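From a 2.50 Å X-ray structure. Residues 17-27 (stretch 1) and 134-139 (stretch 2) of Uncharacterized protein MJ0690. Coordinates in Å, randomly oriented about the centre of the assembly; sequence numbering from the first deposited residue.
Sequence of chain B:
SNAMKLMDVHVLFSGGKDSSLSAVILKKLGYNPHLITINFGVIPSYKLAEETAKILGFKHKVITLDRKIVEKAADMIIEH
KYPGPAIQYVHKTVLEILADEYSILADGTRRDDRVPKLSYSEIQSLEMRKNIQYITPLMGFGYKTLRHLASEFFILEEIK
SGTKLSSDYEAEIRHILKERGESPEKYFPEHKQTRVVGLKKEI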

# COMPACT_ATOMS: atom_id res chain seq x y z
N LYS B 17 -3.17 -14.97 -6.14
CA LYS B 17 -3.09 -14.85 -4.68
C LYS B 17 -2.94 -13.41 -4.21
O LYS B 17 -3.49 -13.02 -3.19
N ASP B 18 -2.22 -12.60 -4.98
CA ASP B 18 -2.11 -11.19 -4.64
C ASP B 18 -3.45 -10.47 -4.73
O ASP B 18 -3.94 -9.92 -3.75
N SER B 19 -4.03 -10.47 -5.92
CA SER B 19 -5.36 -9.93 -6.13
C SER B 19 -6.30 -10.35 -5.00
O SER B 19 -7.10 -9.57 -4.52
N SER B 20 -6.20 -11.61 -4.59
CA SER B 20 -7.02 -12.14 -3.52
C SER B 20 -6.69 -11.47 -2.19
O SER B 20 -7.57 -11.15 -1.42
N LEU B 21 -5.40 -11.24 -1.93
CA LEU B 21 -4.98 -10.49 -0.76
C LEU B 21 -5.59 -9.10 -0.76
O LEU B 21 -5.98 -8.59 0.31
N SER B 22 -5.69 -8.46 -1.93
CA SER B 22 -6.28 -7.13 -1.94
C SER B 22 -7.74 -7.20 -1.48
O SER B 22 -8.17 -6.41 -0.64
N ALA B 23 -8.49 -8.16 -2.03
CA ALA B 23 -9.87 -8.39 -1.62
C ALA B 23 -9.94 -8.51 -0.11
O ALA B 23 -10.60 -7.72 0.56
N VAL B 24 -9.22 -9.50 0.41
CA VAL B 24 -9.17 -9.82 1.82
C VAL B 24 -8.84 -8.62 2.69
O VAL B 24 -9.43 -8.40 3.72
N ILE B 25 -7.89 -7.83 2.27
CA ILE B 25 -7.56 -6.65 3.04
C ILE B 25 -8.72 -5.67 3.07
O ILE B 25 -9.11 -5.20 4.14
N LEU B 26 -9.29 -5.38 1.90
CA LEU B 26 -10.42 -4.46 1.84
C LEU B 26 -11.50 -4.93 2.82
O LEU B 26 -12.05 -4.13 3.60
N LYS B 27 -11.77 -6.24 2.81
CA LYS B 27 -12.77 -6.81 3.69
C LYS B 27 -12.39 -6.65 5.17
O LYS B 27 -13.25 -6.39 6.00
N TYR B 134 -9.55 5.88 -5.54
CA TYR B 134 -8.74 4.78 -6.05
C TYR B 134 -7.86 4.22 -4.91
O TYR B 134 -7.09 4.96 -4.28
N ILE B 135 -7.99 2.92 -4.64
CA ILE B 135 -7.32 2.29 -3.50
C ILE B 135 -6.44 1.12 -3.91
O ILE B 135 -6.90 0.19 -4.54
N THR B 136 -5.17 1.15 -3.52
CA THR B 136 -4.25 0.07 -3.87
C THR B 136 -3.62 -0.54 -2.62
O THR B 136 -2.50 -0.20 -2.19
N PRO B 137 -4.35 -1.47 -2.02
CA PRO B 137 -4.00 -2.07 -0.74
C PRO B 137 -2.56 -2.60 -0.74
O PRO B 137 -1.87 -2.49 0.27
N LEU B 138 -2.10 -3.14 -1.86
CA LEU B 138 -0.81 -3.81 -1.91
C LEU B 138 0.36 -2.84 -2.18
O LEU B 138 1.54 -3.22 -2.10
N MSE B 139 0.05 -1.60 -2.50
CA MSE B 139 1.11 -0.67 -2.91
C MSE B 139 2.22 -0.58 -1.87
O MSE B 139 3.38 -0.42 -2.23

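When a helix packs against a strand and the residues that follow it, contact can rest mainly on apolar side chains, with helix backbone and the CB atoms of polar residues filling in, and with no hydrogen bond across, the polar side chains finding partners within their own stretch or elsewhere in the structure. Residues 17-27 and 134-139 of MJ0690 illustrate the case: no hydrogen bond joins the stretches, and 308 Å² is buried between them, both sides summed. The backbones approach most closely at Ser22 and Pro137, whose CA atoms lie 5.7 Å apart. A small side chain occupies the helix here. Ser22 adopts chi1 p, which turns its hydroxyl back along the helix, where OG donates to Ser19 O at 2.6 Å; its polar atom is thereby satisfied, while Ser22 CB lies 4.1 Å from Pro137 CG.

Pro137 points toward the helix, its ring in the C-gamma exo pucker. Ile25, also directed toward its partner stretch, is in the extended mt rotamer: its CG2 lies 4.2 Å from Pro137 CB, while its CD1 reaches Leu138 CD2 at 4.0 Å. Leu138 contributes the largest covered area of any residue here. Its CA-to-CB bond runs sideways, but the mt conformation carries the branched end nearer the helix. The two methyls spread along it: Leu138 CD1 sits 3.6 Å from the carbonyl Asp18 O, a van der Waals contact, and Leu138 CD2 lies 4.2 Å from Leu21 CB.

Leu26 solves the same problem less regularly. It too starts sideways, and chi1 of -96° and chi2 of 3° both fall between wells; in this conformation Leu26 CD1 lies 3.7 Å from Pro137 CG and 4.0 Å from Ile135 CG2. Ile135 points toward the helix as an mt rotamer, whereas the next residue, Thr136 (chi1 p), points away, as do Ser19, Ser20 and Ala23 on the helix. Asp18 leaves the apolar contact through its carboxylate, whose OD2 is hydrogen-bonded elsewhere in the structure.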

# COMPACT_ATOMS: atom_id res chain seq x y z
CB LYS B 17 -1.99 -15.75 -4.11
CG LYS B 17 -0.59 -15.48 -4.63
CD LYS B 17 0.35 -16.60 -4.24
CE LYS B 17 1.83 -16.24 -4.50
NZ LYS B 17 2.28 -15.02 -3.72
CB ASP B 18 -1.07 -10.52 -5.53
CG ASP B 18 0.34 -10.98 -5.21
OD1 ASP B 18 0.68 -11.08 -4.01
OD2 ASP B 18 1.10 -11.27 -6.17
CB SER B 19 -5.90 -10.41 -7.48
OG SER B 19 -7.10 -9.74 -7.83
CB SER B 20 -6.83 -13.65 -3.41
OG SER B 20 -7.18 -14.29 -4.61
CB LEU B 21 -3.45 -10.39 -0.67
CG LEU B 21 -2.69 -11.64 -0.24
CD1 LEU B 21 -1.20 -11.34 -0.10
CD2 LEU B 21 -3.26 -12.20 1.06
CB SER B 22 -6.14 -6.40 -3.29
OG SER B 22 -6.94 -6.98 -4.30
CB ALA B 23 -10.41 -9.67 -2.26
CB VAL B 24 -8.12 -10.92 2.08
CG1 VAL B 24 -7.94 -11.15 3.57
CG2 VAL B 24 -8.54 -12.20 1.38
CB ILE B 25 -6.28 -6.01 2.53
CG1 ILE B 25 -5.12 -6.97 2.78
CG2 ILE B 25 -6.05 -4.65 3.19
CD1 ILE B 25 -3.82 -6.54 2.13
CB LEU B 26 -10.98 -4.38 0.42
CG LEU B 26 -10.53 -3.24 -0.52
CD1 LEU B 26 -9.46 -2.29 0.07
CD2 LEU B 26 -10.09 -3.77 -1.89
CB LYS B 27 -13.06 -8.27 3.36
CG LYS B 27 -14.03 -8.89 4.34
CD LYS B 27 -14.65 -10.18 3.81
CE LYS B 27 -15.63 -10.79 4.82
NZ LYS B 27 -16.60 -9.77 5.35
CB TYR B 134 -7.87 5.30 -7.19
CG TYR B 134 -6.98 4.27 -7.85
CD1 TYR B 134 -7.52 3.12 -8.43
CD2 TYR B 134 -5.61 4.46 -7.94
CE1 TYR B 134 -6.71 2.19 -9.05
CE2 TYR B 134 -4.79 3.52 -8.56
CZ TYR B 134 -5.35 2.40 -9.11
OH TYR B 134 -4.54 1.48 -9.71
CB ILE B 135 -8.33 1.75 -2.49
CG1 ILE B 135 -9.22 2.89 -1.97
CG2 ILE B 135 -7.59 0.99 -1.37
CD1 ILE B 135 -10.42 2.42 -1.19
CB THR B 136 -3.20 0.53 -4.88
OG1 THR B 136 -2.43 1.59 -4.30
CG2 THR B 136 -3.90 1.05 -6.16
CB PRO B 137 -5.01 -3.19 -0.62
CG PRO B 137 -6.14 -2.78 -1.43
CD PRO B 137 -5.57 -2.04 -2.59
CB LEU B 138 -0.84 -4.92 -2.97
CG LEU B 138 -2.04 -5.87 -2.92
CD1 LEU B 138 -1.92 -6.95 -4.00
CD2 LEU B 138 -2.24 -6.51 -1.53
CB MSE B 139 0.56 0.73 -3.24
CG MSE B 139 1.55 1.60 -3.99
SE MSE B 139 2.21 0.81 -5.68
CE MSE B 139 0.52 0.48 -6.50